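Uncharacterized protein Atu1872 (Agrobacterium tumefaciens, PDB 2QNT) is of unknown function but belongs to the glyoxalase/bleomycin resistance protein/dioxygenase family. Local coordinates at residues F15-Y26 and F114-I122. Numbering follows the deposited sequence.
Sequences FVRDINRSKSFY and FYDPDGHAI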
ATOM      1  N   PHE A  15      -2.326  -7.483   4.281  1.00  8.25           N
ATOM      2  CA  PHE A  15      -2.781  -8.805   4.711  1.00  8.18           C
ATOM      3  C   PHE A  15      -3.827  -8.647   5.799  1.00  8.30           C
ATOM      4  O   PHE A  15      -3.732  -7.786   6.661  1.00  8.57           O
ATOM      5  CB  PHE A  15      -1.643  -9.597   5.305  1.00  8.14           C
ATOM      6  CG  PHE A  15      -0.524  -9.974   4.339  1.00  8.70           C
ATOM      7  CD1 PHE A  15      -0.509  -9.559   3.013  1.00  8.95           C
ATOM      8  CD2 PHE A  15       0.569 -10.671   4.813  1.00  9.37           C
ATOM      9  CE1 PHE A  15       0.565  -9.886   2.164  1.00  9.90           C
ATOM     10  CE2 PHE A  15       1.643 -10.986   3.947  1.00  9.11           C
ATOM     11  CZ  PHE A  15       1.620 -10.584   2.653  1.00  9.89           C
ATOM     12  N   VAL A  16      -4.861  -9.473   5.731  1.00  8.37           N
ATOM     13  CA  VAL A  16      -5.972  -9.427   6.698  1.00  8.96           C
ATOM     14  C   VAL A  16      -6.272 -10.810   7.239  1.00  9.27           C
ATOM     15  O   VAL A  16      -6.077 -11.814   6.558  1.00  9.49           O
ATOM     16  CB  VAL A  16      -7.245  -8.755   6.092  1.00  8.54           C
ATOM     17  CG1 VAL A  16      -6.886  -7.358   5.561  1.00  9.45           C
ATOM     18  CG2 VAL A  16      -7.890  -9.611   4.991  1.00  9.75           C
ATOM     19  N   ARG A  17      -6.741 -10.876   8.482  1.00  9.51           N
ATOM     20  CA  ARG A  17      -7.041 -12.165   9.120  1.00 11.12           C
ATOM     21  C   ARG A  17      -8.353 -12.772   8.617  1.00 11.06           C
ATOM     22  O   ARG A  17      -8.467 -14.001   8.505  1.00 11.81           O
ATOM     23  CB  ARG A  17      -7.075 -12.005  10.642  1.00 12.50           C
ATOM     24  CG  ARG A  17      -7.041 -13.252  11.453  1.00 14.76           C
ATOM     25  CD  ARG A  17      -7.044 -12.915  12.955  0.30 13.88           C
ATOM     26  NE  ARG A  17      -5.690 -12.663  13.465  0.30 16.03           N
ATOM     27  CZ  ARG A  17      -5.412 -12.077  14.633  0.30 16.29           C
ATOM     28  NH1 ARG A  17      -6.384 -11.657  15.433  0.30 16.47           N
ATOM     29  NH2 ARG A  17      -4.147 -11.900  15.002  0.30 16.01           N
ATOM     30  N   ASP A  18      -9.313 -11.924   8.276  1.00 13.56           N
ATOM     31  CA  ASP A  18     -10.672 -12.369   7.945  1.00 13.62           C
ATOM     32  C   ASP A  18     -11.132 -11.498   6.787  1.00 14.53           C
ATOM     33  O   ASP A  18     -11.378 -10.311   6.959  1.00 15.05           O
ATOM     34  CB  ASP A  18     -11.568 -12.215   9.190  1.00 14.59           C
ATOM     35  CG  ASP A  18     -12.970 -12.721   8.990  1.00 15.40           C
ATOM     36  OD1 ASP A  18     -13.629 -12.424   7.989  1.00 18.05           O
ATOM     37  OD2 ASP A  18     -13.436 -13.447   9.879  1.00 22.15           O
ATOM     38  N   ILE A  19     -11.205 -12.075   5.595  1.00 15.02           N
ATOM     39  CA  ILE A  19     -11.564 -11.309   4.404  1.00 14.88           C
ATOM     40  C   ILE A  19     -12.994 -10.744   4.471  1.00 15.54           C
ATOM     41  O   ILE A  19     -13.247  -9.625   4.049  1.00 15.95           O
ATOM     42  CB  ILE A  19     -11.334 -12.149   3.111  1.00 14.89           C
ATOM     43  CG1 ILE A  19     -11.176 -11.253   1.879  1.00 16.52           C
ATOM     44  CG2 ILE A  19     -12.411 -13.234   2.919  1.00 14.51           C
ATOM     45  CD1 ILE A  19      -9.899 -10.412   1.844  1.00 13.17           C
ATOM     46  N   ASN A  20     -13.916 -11.482   5.054  1.00 15.44           N
ATOM     47  CA  ASN A  20     -15.269 -10.957   5.173  1.00 15.80           C
ATOM     48  C   ASN A  20     -15.377  -9.745   6.094  1.00 15.34           C
ATOM     49  O   ASN A  20     -16.039  -8.752   5.748  1.00 16.68           O
ATOM     50  CB  ASN A  20     -16.205 -12.101   5.578  1.00 16.06           C
ATOM     51  CG  ASN A  20     -16.237 -13.194   4.526  1.00 20.33           C
ATOM     52  OD1 ASN A  20     -16.234 -12.902   3.329  1.00 23.49           O
ATOM     53  ND2 ASN A  20     -16.226 -14.453   4.961  1.00 25.86           N
ATOM     54  N   ARG A  21     -14.699  -9.795   7.235  1.00 15.65           N
ATOM     55  CA  ARG A  21     -14.619  -8.692   8.201  0.50 15.68           C
ATOM     56  C   ARG A  21     -14.069  -7.454   7.509  1.00 15.41           C
ATOM     57  O   ARG A  21     -14.597  -6.359   7.597  1.00 15.56           O
ATOM     58  CB  ARG A  21     -13.679  -9.124   9.342  0.50 15.54           C
ATOM     59  CG  ARG A  21     -13.178  -8.053  10.306  0.50 16.70           C
ATOM     60  CD  ARG A  21     -12.520  -8.660  11.587  0.50 16.44           C
ATOM     61  NE  ARG A  21     -11.077  -8.934  11.445  0.50 15.21           N
ATOM     62  CZ  ARG A  21     -10.174  -8.743  12.405  0.50 15.94           C
ATOM     63  NH1 ARG A  21     -10.539  -8.310  13.612  0.50 15.52           N
ATOM     64  NH2 ARG A  21      -8.880  -8.964  12.162  0.50 15.99           N
ATOM     65  N   SER A  22     -12.950  -7.643   6.831  0.50 15.10           N
ATOM     66  CA  SER A  22     -12.302  -6.541   6.148  0.50 14.96           C
ATOM     67  C   SER A  22     -13.142  -6.013   5.000  0.50 15.31           C
ATOM     68  O   SER A  22     -13.379  -4.790   4.909  0.50 14.77           O
ATOM     69  CB  SER A  22     -10.928  -6.977   5.666  0.50 14.94           C
ATOM     70  OG  SER A  22     -10.132  -7.339   6.775  0.50 13.01           O
ATOM     71  N   LYS A  23     -13.621  -6.917   4.146  1.00 15.79           N
ATOM     72  CA  LYS A  23     -14.425  -6.508   2.989  1.00 16.50           C
ATOM     73  C   LYS A  23     -15.604  -5.625   3.434  1.00 16.02           C
ATOM     74  O   LYS A  23     -15.869  -4.565   2.863  1.00 16.28           O
ATOM     75  CB  LYS A  23     -14.917  -7.740   2.235  1.00 18.38           C
ATOM     76  CG  LYS A  23     -15.862  -7.490   1.081  1.00 18.48           C
ATOM     77  CD  LYS A  23     -16.029  -8.761   0.273  1.00 18.88           C
ATOM     78  CE  LYS A  23     -16.881  -9.772   1.019  1.00 20.21           C
ATOM     79  NZ  LYS A  23     -17.242 -10.922   0.151  1.00 18.51           N
ATOM     80  N   SER A  24     -16.297  -6.097   4.474  1.00 15.90           N
ATOM     81  CA  SER A  24     -17.446  -5.387   5.016  0.50 15.70           C
ATOM     82  C   SER A  24     -17.041  -4.024   5.601  1.00 16.06           C
ATOM     83  O   SER A  24     -17.730  -3.039   5.439  1.00 16.49           O
ATOM     84  CB  SER A  24     -18.153  -6.234   6.071  0.50 15.86           C
ATOM     85  OG  SER A  24     -18.683  -7.421   5.510  0.50 15.77           O
ATOM     86  N   PHE A  25     -15.902  -3.968   6.286  1.00 15.85           N
ATOM     87  CA  PHE A  25     -15.394  -2.696   6.796  1.00 15.73           C
ATOM     88  C   PHE A  25     -15.138  -1.686   5.665  1.00 16.60           C
ATOM     89  O   PHE A  25     -15.626  -0.538   5.702  1.00 16.33           O
ATOM     90  CB  PHE A  25     -14.101  -2.960   7.556  1.00 17.04           C
ATOM     91  CG  PHE A  25     -13.434  -1.729   8.083  1.00 16.09           C
ATOM     92  CD1 PHE A  25     -13.834  -1.199   9.274  1.00 17.36           C
ATOM     93  CD2 PHE A  25     -12.400  -1.123   7.407  1.00 16.29           C
ATOM     94  CE1 PHE A  25     -13.225  -0.087   9.793  1.00 18.80           C
ATOM     95  CE2 PHE A  25     -11.815   0.013   7.913  1.00 16.66           C
ATOM     96  CZ  PHE A  25     -12.216   0.505   9.124  1.00 17.21           C
ATOM     97  N   TYR A  26     -14.353  -2.100   4.669  1.00 15.84           N
ATOM     98  CA  TYR A  26     -13.963  -1.160   3.596  1.00 15.45           C
ATOM     99  C   TYR A  26     -15.139  -0.758   2.725  1.00 15.55           C
ATOM    100  O   TYR A  26     -15.242   0.402   2.307  1.00 15.43           O
ATOM    101  CB  TYR A  26     -12.778  -1.714   2.779  1.00 14.69           C
ATOM    102  CG  TYR A  26     -11.461  -1.599   3.502  1.00 13.73           C
ATOM    103  CD1 TYR A  26     -10.855  -2.681   4.120  1.00 13.35           C
ATOM    104  CD2 TYR A  26     -10.837  -0.381   3.579  1.00 14.41           C
ATOM    105  CE1 TYR A  26      -9.663  -2.551   4.780  1.00 12.97           C
ATOM    106  CE2 TYR A  26      -9.651  -0.217   4.231  1.00 13.96           C
ATOM    107  CZ  TYR A  26      -9.037  -1.303   4.849  1.00 13.64           C
ATOM    108  OH  TYR A  26      -7.826  -1.100   5.498  1.00 12.74           O
ATOM    109  N   PHE A 114      -7.078   6.388  11.794  1.00  9.23           N
ATOM    110  CA  PHE A 114      -7.730   5.328  12.534  1.00  9.35           C
ATOM    111  C   PHE A 114      -7.194   3.998  12.100  1.00  9.42           C
ATOM    112  O   PHE A 114      -6.436   3.896  11.146  1.00  9.99           O
ATOM    113  CB  PHE A 114      -9.249   5.386  12.360  1.00  9.38           C
ATOM    114  CG  PHE A 114      -9.710   5.356  10.932  1.00  9.54           C
ATOM    115  CD1 PHE A 114     -10.103   4.165  10.337  1.00  9.83           C
ATOM    116  CD2 PHE A 114      -9.802   6.509  10.191  1.00 10.08           C
ATOM    117  CE1 PHE A 114     -10.534   4.135   9.040  1.00 10.50           C
ATOM    118  CE2 PHE A 114     -10.241   6.466   8.877  1.00 10.66           C
ATOM    119  CZ  PHE A 114     -10.610   5.263   8.316  1.00 10.88           C
ATOM    120  N   TYR A 115      -7.619   2.950  12.782  1.00  9.60           N
ATOM    121  CA  TYR A 115      -7.193   1.592  12.459  1.00  9.40           C
ATOM    122  C   TYR A 115      -8.264   0.836  11.697  1.00  8.94           C
ATOM    123  O   TYR A 115      -9.460   1.004  11.968  1.00 10.22           O
ATOM    124  CB  TYR A 115      -6.910   0.803  13.732  1.00 10.08           C
ATOM    125  CG  TYR A 115      -5.780   1.364  14.546  1.00  9.79           C
ATOM    126  CD1 TYR A 115      -4.469   1.308  14.099  1.00 10.36           C
ATOM    127  CD2 TYR A 115      -6.027   2.011  15.741  1.00  9.56           C
ATOM    128  CE1 TYR A 115      -3.425   1.842  14.863  1.00 11.05           C
ATOM    129  CE2 TYR A 115      -5.012   2.552  16.492  1.00 11.01           C
ATOM    130  CZ  TYR A 115      -3.708   2.463  16.048  1.00 10.41           C
ATOM    131  OH  TYR A 115      -2.683   3.004  16.800  1.00 11.19           O
ATOM    132  N   ASP A 116      -7.840  -0.005  10.768  1.00  8.47           N
ATOM    133  CA  ASP A 116      -8.736  -1.011  10.193  1.00  8.12           C
ATOM    134  C   ASP A 116      -8.870  -2.201  11.139  1.00  8.55           C
ATOM    135  O   ASP A 116      -8.247  -2.215  12.197  1.00  9.47           O
ATOM    136  CB  ASP A 116      -8.355  -1.327   8.748  1.00  8.85           C
ATOM    137  CG  ASP A 116      -7.351  -2.409   8.588  1.00  9.38           C
ATOM    138  OD1 ASP A 116      -6.760  -2.896   9.580  1.00  9.42           O
ATOM    139  OD2 ASP A 116      -7.146  -2.852   7.421  1.00  9.69           O
ATOM    140  N   PRO A 117      -9.734  -3.170  10.818  1.00  8.93           N
ATOM    141  CA  PRO A 117      -9.948  -4.289  11.717  1.00  8.82           C
ATOM    142  C   PRO A 117      -8.691  -5.091  12.064  1.00  8.58           C
ATOM    143  O   PRO A 117      -8.682  -5.776  13.086  1.00 10.13           O
ATOM    144  CB  PRO A 117     -10.958  -5.152  10.956  1.00  9.50           C
ATOM    145  CG  PRO A 117     -11.747  -4.125  10.180  1.00  9.91           C
ATOM    146  CD  PRO A 117     -10.685  -3.183   9.687  1.00  9.27           C
ATOM    147  N   ASP A 118      -7.645  -5.027  11.252  1.00  7.95           N
ATOM    148  CA  ASP A 118      -6.406  -5.763  11.486  1.00  8.58           C
ATOM    149  C   ASP A 118      -5.351  -4.872  12.124  1.00  8.63           C
ATOM    150  O   ASP A 118      -4.237  -5.353  12.410  1.00  9.41           O
ATOM    151  CB  ASP A 118      -5.880  -6.353  10.178  1.00  8.81           C
ATOM    152  CG  ASP A 118      -6.737  -7.475   9.696  1.00  9.83           C
ATOM    153  OD1 ASP A 118      -6.436  -8.637  10.049  1.00 11.05           O
ATOM    154  OD2 ASP A 118      -7.742  -7.191   9.015  1.00 10.60           O
ATOM    155  N   GLY A 119      -5.673  -3.605  12.367  1.00  8.01           N
ATOM    156  CA  GLY A 119      -4.718  -2.684  12.931  1.00  7.83           C
ATOM    157  C   GLY A 119      -3.879  -1.904  11.950  1.00  8.27           C
ATOM    158  O   GLY A 119      -2.988  -1.169  12.372  1.00  9.48           O
ATOM    159  N   HIS A 120      -4.157  -2.010  10.651  1.00  8.35           N
ATOM    160  CA  HIS A 120      -3.419  -1.199   9.696  1.00  8.50           C
ATOM    161  C   HIS A 120      -3.833   0.258   9.876  1.00  8.95           C
ATOM    162  O   HIS A 120      -5.010   0.529  10.167  1.00  9.21           O
ATOM    163  CB  HIS A 120      -3.705  -1.617   8.239  1.00  8.95           C
ATOM    164  CG  HIS A 120      -3.254  -2.997   7.905  1.00  8.75           C
ATOM    165  ND1 HIS A 120      -1.923  -3.379   7.940  1.00  9.94           N
ATOM    166  CD2 HIS A 120      -3.956  -4.085   7.514  1.00  8.80           C
ATOM    167  CE1 HIS A 120      -1.842  -4.641   7.563  1.00  8.81           C
ATOM    168  NE2 HIS A 120      -3.060  -5.095   7.301  1.00  8.11           N
ATOM    169  N   ALA A 121      -2.918   1.205   9.701  1.00  8.43           N
ATOM    170  CA  ALA A 121      -3.182   2.611   9.899  1.00  8.88           C
ATOM    171  C   ALA A 121      -3.753   3.208   8.629  1.00  8.57           C
ATOM    172  O   ALA A 121      -3.180   3.052   7.532  1.00  9.00           O
ATOM    173  CB  ALA A 121      -1.899   3.331  10.327  1.00 10.25           C
ATOM    174  N   ILE A 122      -4.882   3.898   8.781  0.50  8.89           N
ATOM    175  CA  ILE A 122      -5.583   4.581   7.697  0.50  9.10           C
ATOM    176  C   ILE A 122      -5.747   6.064   7.968  0.50  9.24           C
ATOM    177  O   ILE A 122      -6.082   6.476   9.081  0.50  8.82           O
ATOM    178  CB  ILE A 122      -7.010   4.030   7.502  0.50  8.86           C
ATOM    179  CG1 ILE A 122      -6.970   2.602   6.966  0.50  9.87           C
ATOM    180  CG2 ILE A 122      -7.803   4.916   6.539  0.50  9.28           C
ATOM    181  CD1 ILE A 122      -8.292   1.899   7.066  0.50  9.89           C
TER
HETATM  182  O   HOH W   1      -9.689  -9.042   9.021  1.00 17.86           O
HETATM  183  O   HOH W   2      -8.780  -5.137   7.628  1.00 17.48           O
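Pro117, at the hairpin tip, is the knob of this contact; Arg21 and Phe25, one helical turn apart, form its hollow. Pro117 CD lies 3.5 Å from the Phe25 ring centroid and 13° off the normal, a CH-pi contact over the face. Phe25 holds CG anti to its backbone N (chi1 177°), which turns the ring to the proline; the Phe25 ring edge meets Phe114 CE1 and Ile122 CD1. On the other flank, Pro117 CB packs 3.7 Å from Arg21 CG. Arg21 bends at chi3, bringing NH2 to Asp118 OD1 in a weakly hydrogen-bonded salt bridge (3.2 Å). Arg17 N hydrogen-bonds the same oxygen at 2.7 Å, syn but tilted well out of the carboxylate plane. Two waters each bridge Ser22 OG and Asp118 OD2. Tyr26 OH donates a 2.7 Å hydrogen bond to Asp116 OD2, on its anti side. Asp116 OD1 accepts from Asp118 N, making an Asx turn, and from His120 N on the opposite face, consistent with fixing the carboxylate. His120 NE2 binds Phe15 O nearly straight (2.8 Å, 173°). Both sheets, ordered 1-4-3-2, fit the glyoxalase fold's paired beta-alpha-beta-beta-beta modules: hairpin 110-115/121-126 of one abuts strand 7-16 of the other and helix 19-29, which strand 49-52 underlies at Ser22 and Tyr26.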